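Local coordinates for protein EmGH1 (PDB 5Z87) that acts as a beta-glucosidase of glycosyl hydrolase family 3, hydrolysing beta-glucosides, at the interface of chains A and B. Coordinates in Å, arbitrary orientation; residue numbers count along the deposited sequence, not the author numbering. Chains: chain A/B, EmGH1.

The three contacts lie in a row along the two-fold interface between two copies of EmGH1. Contacts 2 and 3 are neighbours, with the centres of their C-alpha atoms about 9 Å apart, and they share A:Ile242, B:Gln642 and B:Gly646. Contact 1 stands apart, about 18 Å from contact 2 and about 26 Å from contact 3. Chain A gives its 632-656 stretch to contact 1, while chain B gives the same stretch, through residues 636-646, to contacts 2 and 3. Since every contact has a twin, this stretch of each chain takes part in all three, although the crystal alone does not prove a dimer in solution.

Contact 1: the interface of chains A and B. Residues chain A 632, 634-635, 651, 654, 656; chain B 549, 552-553.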
ATOM      1  N   ASN A 632       4.855   7.634  11.963  1.00 15.95           N
ATOM      2  CA  ASN A 632       3.476   7.280  12.214  1.00 18.70           C
ATOM      3  C   ASN A 632       2.982   6.427  11.065  1.00 16.17           C
ATOM      4  O   ASN A 632       3.546   6.434   9.970  1.00 15.81           O
ATOM      5  CB  ASN A 632       2.584   8.514  12.396  1.00 17.47           C
ATOM      6  CG  ASN A 632       2.421   9.316  11.112  1.00 16.94           C
ATOM      7  OD1 ASN A 632       1.646   8.952  10.227  1.00 20.33           O
ATOM      8  ND2 ASN A 632       3.139  10.428  11.018  1.00 18.61           N
ATOM      9  N   GLY A 634       0.619   6.687   9.117  1.00 22.23           N
ATOM     10  CA  GLY A 634       0.170   7.352   7.904  1.00 13.13           C
ATOM     11  C   GLY A 634       1.256   7.599   6.877  1.00 16.07           C
ATOM     12  O   GLY A 634       0.952   7.993   5.747  1.00 18.30           O
ATOM     13  N   GLN A 635       2.512   7.357   7.233  1.00 15.28           N
ATOM     14  CA  GLN A 635       3.638   7.511   6.324  1.00 16.90           C
ATOM     15  C   GLN A 635       4.098   6.185   5.713  1.00 20.89           C
ATOM     16  O   GLN A 635       5.133   6.155   5.038  1.00 17.93           O
ATOM     17  CB  GLN A 635       4.801   8.196   7.061  1.00 15.73           C
ATOM     18  CG  GLN A 635       4.348   9.396   7.897  1.00 16.72           C
ATOM     19  CD  GLN A 635       5.475  10.306   8.316  1.00 22.82           C
ATOM     20  OE1 GLN A 635       6.638   9.914   8.325  1.00 38.29           O
ATOM     21  NE2 GLN A 635       5.142  11.545   8.635  1.00 18.70           N
ATOM     22  N   TYR A 651       5.197  14.827   3.507  1.00 18.80           N
ATOM     23  CA  TYR A 651       3.831  15.044   3.970  1.00 20.98           C
ATOM     24  C   TYR A 651       3.670  16.469   4.486  1.00 18.36           C
ATOM     25  O   TYR A 651       4.567  17.015   5.134  1.00 15.64           O
ATOM     26  CB  TYR A 651       3.468  14.033   5.061  1.00 15.66           C
ATOM     27  CG  TYR A 651       3.375  12.613   4.543  1.00 16.46           C
ATOM     28  CD1 TYR A 651       2.274  12.196   3.809  1.00 14.08           C
ATOM     29  CD2 TYR A 651       4.400  11.698   4.771  1.00 11.57           C
ATOM     30  CE1 TYR A 651       2.178  10.905   3.331  1.00 13.91           C
ATOM     31  CE2 TYR A 651       4.323  10.409   4.300  1.00 13.80           C
ATOM     32  CZ  TYR A 651       3.213  10.011   3.572  1.00 17.27           C
ATOM     33  OH  TYR A 651       3.138   8.721   3.089  1.00 13.76           O
ATOM     34  N   SER A 654       4.261  17.950   8.367  1.00 19.18           N
ATOM     35  CA  SER A 654       4.611  16.761   9.140  1.00 21.81           C
ATOM     36  C   SER A 654       6.028  16.310   8.816  1.00 25.29           C
ATOM     37  O   SER A 654       6.369  16.087   7.647  1.00 24.02           O
ATOM     38  CB  SER A 654       3.618  15.632   8.874  1.00 13.58           C
ATOM     39  OG  SER A 654       3.872  14.522   9.708  1.00 23.68           O
ATOM     40  N   SER A 656       8.630  14.088   7.896  1.00 19.92           N
ATOM     41  CA  SER A 656       8.505  12.874   7.100  1.00 17.03           C
ATOM     42  C   SER A 656       9.770  12.031   7.101  1.00 23.79           C
ATOM     43  O   SER A 656       9.848  11.044   6.355  1.00 19.04           O
ATOM     44  CB  SER A 656       8.123  13.226   5.658  1.00 18.67           C
ATOM     45  OG  SER A 656       6.874  13.880   5.621  1.00 17.31           O
TER
ATOM     46  N   ARG B 549       4.776  20.295  -0.945  1.00 22.76           N
ATOM     47  CA  ARG B 549       4.040  19.266  -0.214  1.00 19.73           C
ATOM     48  C   ARG B 549       2.536  19.441  -0.375  1.00 18.75           C
ATOM     49  O   ARG B 549       2.023  20.560  -0.428  1.00 22.98           O
ATOM     50  CB  ARG B 549       4.352  19.289   1.290  1.00 19.25           C
ATOM     51  CG  ARG B 549       5.810  19.231   1.618  1.00 24.95           C
ATOM     52  CD  ARG B 549       6.019  18.943   3.084  1.00 21.02           C
ATOM     53  NE  ARG B 549       7.431  18.999   3.415  1.00 15.54           N
ATOM     54  CZ  ARG B 549       7.981  18.401   4.462  1.00 21.89           C
ATOM     55  NH1 ARG B 549       9.285  18.526   4.660  1.00 19.12           N
ATOM     56  NH2 ARG B 549       7.235  17.672   5.296  1.00 14.70           N
ATOM     57  N   ARG B 552      -1.141  14.115   2.854  1.00 16.85           N
ATOM     58  CA  ARG B 552      -1.243  14.074   4.306  1.00 19.15           C
ATOM     59  C   ARG B 552      -1.023  12.659   4.822  1.00 17.01           C
ATOM     60  O   ARG B 552      -1.308  11.672   4.135  1.00 13.97           O
ATOM     61  CB  ARG B 552      -2.604  14.610   4.782  1.00 16.78           C
ATOM     62  CG  ARG B 552      -2.724  16.133   4.741  1.00 17.57           C
ATOM     63  CD  ARG B 552      -4.039  16.639   5.392  1.00 20.17           C
ATOM     64  NE  ARG B 552      -4.072  16.410   6.835  1.00 15.90           N
ATOM     65  CZ  ARG B 552      -5.187  16.220   7.537  1.00 20.23           C
ATOM     66  NH1 ARG B 552      -6.369  16.222   6.935  1.00 14.70           N
ATOM     67  NH2 ARG B 552      -5.114  16.014   8.845  1.00 19.62           N
ATOM     68  N   ASP B 553      -0.490  12.563   6.041  1.00 17.33           N
ATOM     69  CA  ASP B 553      -0.322  11.272   6.703  1.00 17.71           C
ATOM     70  C   ASP B 553      -1.378  11.052   7.780  1.00 16.64           C
ATOM     71  O   ASP B 553      -1.152  10.287   8.717  1.00 18.06           O
ATOM     72  CB  ASP B 553       1.083  11.145   7.288  1.00 15.47           C
ATOM     73  CG  ASP B 553       1.409  12.258   8.275  1.00 19.75           C
ATOM     74  OD1 ASP B 553       0.540  13.132   8.506  1.00 18.11           O
ATOM     75  OD2 ASP B 553       2.545  12.270   8.805  1.00 18.46           O
TER
HETATM   76  O   HOH W   1      -1.208   9.513  11.255  1.00 28.87           O
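B:Asp553 reaches into a polar notch of chain A and buries 92 Å² there. Three side chains donate to one of its carboxylate oxygens, OD2. A:Gln635 NE2 comes in at 2.7 Å from B:Asp553 OD2 on its anti lone pair, amide and carboxylate nearly coplanar and the bond almost straight at 172°. A:Ser654 OG, 2.8 Å from B:Asp553 OD2, meets it on the syn side, somewhat out of plane, and A:Asn632 ND2 drops in from above the carboxylate at 2.9 Å. With CG between the backbone N and the carbonyl carbon (chi1 58°), the carboxylate of B:Asp553 is turned toward these donors. Three donors on OD2 would tend to stabilise a charged carboxylate. B:Asp553 CB itself lies over one face of the A:Tyr651 ring, 3.9 Å from its centroid and offset toward the rim. The same tyrosine offers its backbone O to the guanidinium edge of B:Arg549, whose extended chain brings NH2 to 2.8 Å from that O. Water 1 links A:Asn632 OD1 to the B:Asp553 backbone O. On chain A the notch is built from A:Asn632, the 3-10 helix 633-635 that follows it and the loop carrying residues 651-656; on chain B the partners sit in a loop ahead of helix 561-569.

Contact 2: the interface of chains A and B. Residues chain A 189, 242-243, 245; chain B 636-637, 639, 642, 646.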
ATOM      1  N   ARG A 189       2.306  -2.856  10.418  1.00 12.70           N
ATOM      2  CA  ARG A 189       0.962  -3.100  10.949  1.00 13.88           C
ATOM      3  C   ARG A 189       0.680  -4.588  11.079  1.00 16.46           C
ATOM      4  O   ARG A 189      -0.152  -4.997  11.898  1.00 19.62           O
ATOM      5  CB  ARG A 189      -0.102  -2.478  10.039  1.00 18.38           C
ATOM      6  CG  ARG A 189      -0.114  -0.951   9.979  1.00 15.28           C
ATOM      7  CD  ARG A 189      -1.121  -0.463   8.943  1.00 15.26           C
ATOM      8  NE  ARG A 189      -0.664  -0.629   7.557  1.00 14.77           N
ATOM      9  CZ  ARG A 189      -1.386  -0.266   6.498  1.00 18.41           C
ATOM     10  NH1 ARG A 189      -2.591   0.268   6.676  1.00 12.79           N
ATOM     11  NH2 ARG A 189      -0.919  -0.444   5.265  1.00 17.68           N
ATOM     12  N   ILE A 242      -2.050  -6.021   1.782  1.00 14.20           N
ATOM     13  CA  ILE A 242      -2.451  -4.627   1.904  1.00 16.15           C
ATOM     14  C   ILE A 242      -3.052  -4.385   3.281  1.00 17.05           C
ATOM     15  O   ILE A 242      -3.579  -5.299   3.930  1.00 17.15           O
ATOM     16  CB  ILE A 242      -3.440  -4.212   0.798  1.00 18.16           C
ATOM     17  CG1 ILE A 242      -4.716  -5.066   0.846  1.00 15.78           C
ATOM     18  CG2 ILE A 242      -2.755  -4.219  -0.557  1.00 19.62           C
ATOM     19  CD1 ILE A 242      -5.765  -4.686  -0.235  1.00 15.68           C
ATOM     20  N   GLY A 243      -2.949  -3.138   3.741  1.00 20.24           N
ATOM     21  CA  GLY A 243      -3.487  -2.765   5.029  1.00 17.71           C
ATOM     22  C   GLY A 243      -2.748  -3.332   6.216  1.00 18.88           C
ATOM     23  O   GLY A 243      -3.133  -3.029   7.352  1.00 16.89           O
ATOM     24  N   ARG A 245      -2.990  -6.330   6.798  1.00 14.64           N
ATOM     25  CA  ARG A 245      -4.023  -7.242   7.236  1.00 20.38           C
ATOM     26  C   ARG A 245      -3.661  -8.662   6.821  1.00 22.44           C
ATOM     27  O   ARG A 245      -3.349  -8.915   5.647  1.00 21.45           O
ATOM     28  CB  ARG A 245      -5.366  -6.810   6.660  1.00 18.28           C
ATOM     29  CG  ARG A 245      -5.717  -5.374   7.057  1.00 20.76           C
ATOM     30  CD  ARG A 245      -7.148  -5.007   6.638  1.00 14.40           C
ATOM     31  NE  ARG A 245      -7.287  -4.807   5.193  1.00 18.59           N
ATOM     32  CZ  ARG A 245      -7.357  -3.613   4.598  1.00 16.80           C
ATOM     33  NH1 ARG A 245      -7.271  -2.516   5.324  1.00 16.23           N
ATOM     34  NH2 ARG A 245      -7.506  -3.513   3.274  1.00 17.34           N
TER
ATOM     35  N   LEU B 636      -5.932   2.019   5.741  1.00 13.02           N
ATOM     36  CA  LEU B 636      -5.889   2.055   4.287  1.00 18.78           C
ATOM     37  C   LEU B 636      -5.227   0.788   3.747  1.00 18.43           C
ATOM     38  O   LEU B 636      -4.257   0.299   4.328  1.00 14.64           O
ATOM     39  CB  LEU B 636      -5.112   3.289   3.817  1.00 14.29           C
ATOM     40  CG  LEU B 636      -5.791   4.646   4.051  1.00 15.33           C
ATOM     41  CD1 LEU B 636      -4.925   5.779   3.532  1.00 10.95           C
ATOM     42  CD2 LEU B 636      -7.174   4.693   3.397  1.00 16.58           C
ATOM     43  N   PRO B 637      -5.701   0.247   2.615  1.00 24.48           N
ATOM     44  CA  PRO B 637      -6.782   0.762   1.772  1.00 21.21           C
ATOM     45  C   PRO B 637      -8.157   0.326   2.233  1.00 15.67           C
ATOM     46  O   PRO B 637      -8.303  -0.732   2.840  1.00 16.90           O
ATOM     47  CB  PRO B 637      -6.480   0.150   0.394  1.00 19.34           C
ATOM     48  CG  PRO B 637      -5.289  -0.731   0.570  1.00 20.77           C
ATOM     49  CD  PRO B 637      -5.105  -0.963   2.026  1.00 19.94           C
ATOM     50  N   TYR B 639     -11.099   0.918  -0.021  1.00 15.61           N
ATOM     51  CA  TYR B 639     -12.067   0.985  -1.113  1.00 19.75           C
ATOM     52  C   TYR B 639     -12.943  -0.265  -1.122  1.00 16.86           C
ATOM     53  O   TYR B 639     -12.492  -1.366  -0.798  1.00 22.59           O
ATOM     54  CB  TYR B 639     -11.366   1.155  -2.464  1.00 15.67           C
ATOM     55  CG  TYR B 639     -10.277   0.145  -2.751  1.00 17.90           C
ATOM     56  CD1 TYR B 639     -10.587  -1.100  -3.278  1.00 15.60           C
ATOM     57  CD2 TYR B 639      -8.928   0.444  -2.505  1.00 18.38           C
ATOM     58  CE1 TYR B 639      -9.578  -2.050  -3.549  1.00 17.31           C
ATOM     59  CE2 TYR B 639      -7.919  -0.487  -2.781  1.00 18.53           C
ATOM     60  CZ  TYR B 639      -8.255  -1.739  -3.301  1.00 26.27           C
ATOM     61  OH  TYR B 639      -7.272  -2.686  -3.569  1.00 30.73           O
ATOM     62  N   GLN B 642     -13.052  -4.779  -2.329  1.00 25.59           N
ATOM     63  CA  GLN B 642     -11.969  -5.632  -1.863  1.00 20.33           C
ATOM     64  C   GLN B 642     -12.132  -7.041  -2.425  1.00 21.04           C
ATOM     65  O   GLN B 642     -13.245  -7.493  -2.701  1.00 21.30           O
ATOM     66  CB  GLN B 642     -11.951  -5.685  -0.329  1.00 18.94           C
ATOM     67  CG  GLN B 642     -11.685  -4.361   0.364  1.00 16.94           C
ATOM     68  CD  GLN B 642     -10.240  -3.934   0.242  1.00 23.84           C
ATOM     69  OE1 GLN B 642      -9.338  -4.750   0.389  1.00 23.15           O
ATOM     70  NE2 GLN B 642     -10.012  -2.650  -0.048  1.00 22.30           N
ATOM     71  N   GLY B 646      -9.420  -9.124   1.155  1.00 20.25           N
ATOM     72  CA  GLY B 646      -8.874  -7.778   1.260  1.00 18.08           C
ATOM     73  C   GLY B 646      -9.071  -7.178   2.635  1.00 22.95           C
ATOM     74  O   GLY B 646      -8.141  -6.619   3.225  1.00 18.79           O
TER
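A:Arg245 points the N-H edges of its guanidinium at two backbone carbonyls of chain B. Its NE lies 2.8 Å from B:Gly646 O, in the plane of that carbonyl, while the far end grips B:Pro637 O end-on, with NH2 at 2.9 Å and NH1 at 3.2 Å from the same oxygen. A bend at chi3 (-73°) turns the guanidinium across the end of the chain toward both acceptors. A lysine in its place would probably lose this spread of donors, leaving at least one of the two carbonyls without its arginine partner and the 637 and 646 segments less firmly tied together. Alongside, A:Arg189 NH1 donates to B:Leu636 O over 2.9 Å, again in the carbonyl plane, so neighbouring carbonyls of chain B are held by different arginines. The B:Pro637 ring, which follows a cis peptide bond, packs through CD and CG against A:Ile242 CB, with CD 3.9 Å from CB. The A:Ile242 side chain runs past that of B:Gln642 in the opposite direction, CD1 3.6 Å from OE1.

Behind this shell, A:Gly243 C lies over the centre of the A:Arg189 guanidinium, and A:Gly243 CA and A:Ile242 O lie over one face of A:Arg245. On chain B, B:Gln642 NE2 sits above the centre of the B:Tyr639 ring and bonds B:Tyr639 O at 2.9 Å. Chain A contributes the 3-10 helix 242-244 and loops beside it and before the 3-10 helix 193-195; chain B contributes loop residues beyond its 3-10 helix 633-635.

Contact 3: the interface of chains A and B. Residues chain A 242, 247-249, 283, 323-324; chain B 642-643, 645-646.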
ATOM      1  N   ILE A 242      -2.050  -6.021   1.782  1.00 14.20           N
ATOM      2  CA  ILE A 242      -2.451  -4.627   1.904  1.00 16.15           C
ATOM      3  C   ILE A 242      -3.052  -4.385   3.281  1.00 17.05           C
ATOM      4  O   ILE A 242      -3.579  -5.299   3.930  1.00 17.15           O
ATOM      5  CB  ILE A 242      -3.440  -4.212   0.798  1.00 18.16           C
ATOM      6  CG1 ILE A 242      -4.716  -5.066   0.846  1.00 15.78           C
ATOM      7  CG2 ILE A 242      -2.755  -4.219  -0.557  1.00 19.62           C
ATOM      8  CD1 ILE A 242      -5.765  -4.686  -0.235  1.00 15.68           C
ATOM      9  N   PHE A 247      -3.820 -12.272   5.535  1.00 20.72           N
ATOM     10  CA  PHE A 247      -4.527 -12.924   4.431  1.00 21.20           C
ATOM     11  C   PHE A 247      -4.774 -11.987   3.235  1.00 26.27           C
ATOM     12  O   PHE A 247      -5.172 -12.475   2.182  1.00 20.36           O
ATOM     13  CB  PHE A 247      -5.890 -13.531   4.827  1.00 22.13           C
ATOM     14  CG  PHE A 247      -5.801 -14.778   5.660  1.00 23.49           C
ATOM     15  CD1 PHE A 247      -5.733 -14.698   7.055  1.00 22.56           C
ATOM     16  CD2 PHE A 247      -5.847 -16.036   5.059  1.00 20.88           C
ATOM     17  CE1 PHE A 247      -5.673 -15.845   7.836  1.00 21.46           C
ATOM     18  CE2 PHE A 247      -5.784 -17.193   5.821  1.00 20.62           C
ATOM     19  CZ  PHE A 247      -5.691 -17.102   7.216  1.00 27.22           C
ATOM     20  N   ALA A 248      -4.576 -10.669   3.358  1.00 19.00           N
ATOM     21  CA  ALA A 248      -4.996  -9.751   2.303  1.00 18.63           C
ATOM     22  C   ALA A 248      -4.050  -9.840   1.105  1.00 22.20           C
ATOM     23  O   ALA A 248      -2.882 -10.210   1.245  1.00 18.65           O
ATOM     24  CB  ALA A 248      -5.060  -8.307   2.822  1.00 11.99           C
ATOM     25  N   PRO A 249      -4.533  -9.492  -0.087  1.00 19.50           N
ATOM     26  CA  PRO A 249      -3.695  -9.613  -1.280  1.00 15.20           C
ATOM     27  C   PRO A 249      -2.454  -8.757  -1.177  1.00 16.43           C
ATOM     28  O   PRO A 249      -2.411  -7.744  -0.476  1.00 20.55           O
ATOM     29  CB  PRO A 249      -4.605  -9.125  -2.416  1.00 16.07           C
ATOM     30  CG  PRO A 249      -5.995  -9.383  -1.905  1.00 17.31           C
ATOM     31  CD  PRO A 249      -5.898  -9.048  -0.422  1.00 17.47           C
ATOM     32  N   GLU A 283      -2.998 -14.068  -2.217  1.00 18.53           N
ATOM     33  CA  GLU A 283      -3.079 -13.996  -3.666  1.00 18.59           C
ATOM     34  C   GLU A 283      -2.274 -12.800  -4.150  1.00 20.60           C
ATOM     35  O   GLU A 283      -2.093 -11.815  -3.428  1.00 22.59           O
ATOM     36  CB  GLU A 283      -4.534 -13.841  -4.121  1.00 16.98           C
ATOM     37  CG  GLU A 283      -5.074 -12.452  -3.737  1.00 24.11           C
ATOM     38  CD  GLU A 283      -6.032 -11.837  -4.753  1.00 24.40           C
ATOM     39  OE1 GLU A 283      -5.555 -11.004  -5.548  1.00 29.20           O
ATOM     40  OE2 GLU A 283      -7.255 -12.102  -4.705  1.00 24.19           O
ATOM     41  N   LEU A 323     -12.131 -19.689   0.342  1.00 23.22           N
ATOM     42  CA  LEU A 323     -11.771 -18.326   0.706  1.00 23.36           C
ATOM     43  C   LEU A 323     -11.616 -17.445  -0.526  1.00 21.40           C
ATOM     44  O   LEU A 323     -12.332 -16.452  -0.655  1.00 23.32           O
ATOM     45  CB  LEU A 323     -10.480 -18.319   1.541  1.00 18.18           C
ATOM     46  CG  LEU A 323      -9.994 -16.913   1.924  1.00 23.90           C
ATOM     47  CD1 LEU A 323     -11.043 -16.187   2.793  1.00 18.72           C
ATOM     48  CD2 LEU A 323      -8.650 -16.991   2.648  1.00 18.64           C
ATOM     49  N   HIS A 324     -10.730 -17.827  -1.459  1.00 18.80           N
ATOM     50  CA  HIS A 324     -10.439 -17.017  -2.637  1.00 16.82           C
ATOM     51  C   HIS A 324     -11.532 -17.084  -3.704  1.00 21.18           C
ATOM     52  O   HIS A 324     -11.654 -16.159  -4.517  1.00 21.90           O
ATOM     53  CB  HIS A 324      -9.120 -17.466  -3.260  1.00 18.85           C
ATOM     54  CG  HIS A 324      -7.923 -17.139  -2.434  1.00 21.19           C
ATOM     55  ND1 HIS A 324      -7.420 -15.858  -2.332  1.00 17.00           N
ATOM     56  CD2 HIS A 324      -7.128 -17.922  -1.666  1.00 14.22           C
ATOM     57  CE1 HIS A 324      -6.355 -15.871  -1.552  1.00 18.58           C
ATOM     58  NE2 HIS A 324      -6.160 -17.110  -1.130  1.00 20.96           N
TER
ATOM     59  N   GLN B 642     -13.052  -4.779  -2.329  1.00 25.59           N
ATOM     60  CA  GLN B 642     -11.969  -5.632  -1.863  1.00 20.33           C
ATOM     61  C   GLN B 642     -12.132  -7.041  -2.425  1.00 21.04           C
ATOM     62  O   GLN B 642     -13.245  -7.493  -2.701  1.00 21.30           O
ATOM     63  CB  GLN B 642     -11.951  -5.685  -0.329  1.00 18.94           C
ATOM     64  CG  GLN B 642     -11.685  -4.361   0.364  1.00 16.94           C
ATOM     65  CD  GLN B 642     -10.240  -3.934   0.242  1.00 23.84           C
ATOM     66  OE1 GLN B 642      -9.338  -4.750   0.389  1.00 23.15           O
ATOM     67  NE2 GLN B 642     -10.012  -2.650  -0.048  1.00 22.30           N
ATOM     68  N   LYS B 643     -10.997  -7.742  -2.592  1.00 23.63           N
ATOM     69  CA  LYS B 643     -11.000  -9.187  -2.828  1.00 18.36           C
ATOM     70  C   LYS B 643     -11.607  -9.866  -1.603  1.00 20.25           C
ATOM     71  O   LYS B 643     -11.738  -9.218  -0.558  1.00 21.61           O
ATOM     72  CB  LYS B 643      -9.578  -9.706  -3.081  1.00 18.49           C
ATOM     73  CG  LYS B 643      -8.874  -9.114  -4.312  1.00 16.18           C
ATOM     74  CD  LYS B 643      -9.716  -9.254  -5.566  1.00 14.65           C
ATOM     75  CE  LYS B 643      -8.920  -8.862  -6.805  1.00 23.03           C
ATOM     76  NZ  LYS B 643      -7.814  -9.836  -7.090  1.00 23.59           N
ATOM     77  N   THR B 645     -10.272 -11.626   0.477  1.00 17.49           N
ATOM     78  CA  THR B 645      -9.279 -11.546   1.529  1.00 20.41           C
ATOM     79  C   THR B 645      -8.910 -10.115   1.892  1.00 18.89           C
ATOM     80  O   THR B 645      -8.148  -9.917   2.842  1.00 20.92           O
ATOM     81  CB  THR B 645      -8.002 -12.293   1.105  1.00 23.85           C
ATOM     82  OG1 THR B 645      -7.592 -11.853  -0.197  1.00 16.36           O
ATOM     83  CG2 THR B 645      -8.222 -13.793   1.081  1.00 22.83           C
ATOM     84  N   GLY B 646      -9.420  -9.124   1.155  1.00 20.25           N
ATOM     85  CA  GLY B 646      -8.874  -7.778   1.260  1.00 18.08           C
ATOM     86  C   GLY B 646      -9.071  -7.178   2.635  1.00 22.95           C
ATOM     87  O   GLY B 646      -8.141  -6.619   3.225  1.00 18.79           O
TER
HETATM   88  O   HOH W   2      -5.133 -12.548  -0.399  1.00 20.45           O
HETATM   89  O   HOH W   3      -8.454 -13.168  -2.441  1.00 21.00           O
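B:Thr645, 86 Å² of which is hidden by chain A, pushes its methyl CG2 against A:Leu323 and A:His324 on the N-terminal domain of this family 3 glycoside hydrolase. B:Thr645 CG2 lies 3.6 Å from A:Leu323 CD2, the two side chains crossing at about a right angle, and 3.8 Å from A:His324 CE1. With chi1 at 51°, OG1 sits between the threonine's own N and carbonyl carbon, while CG2 is anti to that carbonyl carbon, which sends methyl and hydroxyl to different neighbours. The A:Pro249 ring continues the apolar patch: its CD is 3.6 Å from B:Gly646 CA, and its CG packs against B:Lys643 CG.

Further out, B:Thr645 OG1 connects to two waters. Water 2, 2.6 Å from B:Thr645 OG1, also meets A:Phe247 O and A:Glu283 N; water 3, 2.7 Å from B:Thr645 OG1, links to A:His324 ND1 and A:Glu283 OE2. At the rim, B:Lys643 NZ makes a salt bridge to A:Glu283 OE1 at 3.0 Å, on its syn lone pair, with a weaker approach to OE2; together with water 3 it would probably help fix the carboxylate's rotation. The lysine chain bends at chi2 and chi4 and crosses the glutamate at about a right angle, B:Lys643 CG lying 3.4 Å from A:Glu283 OE2.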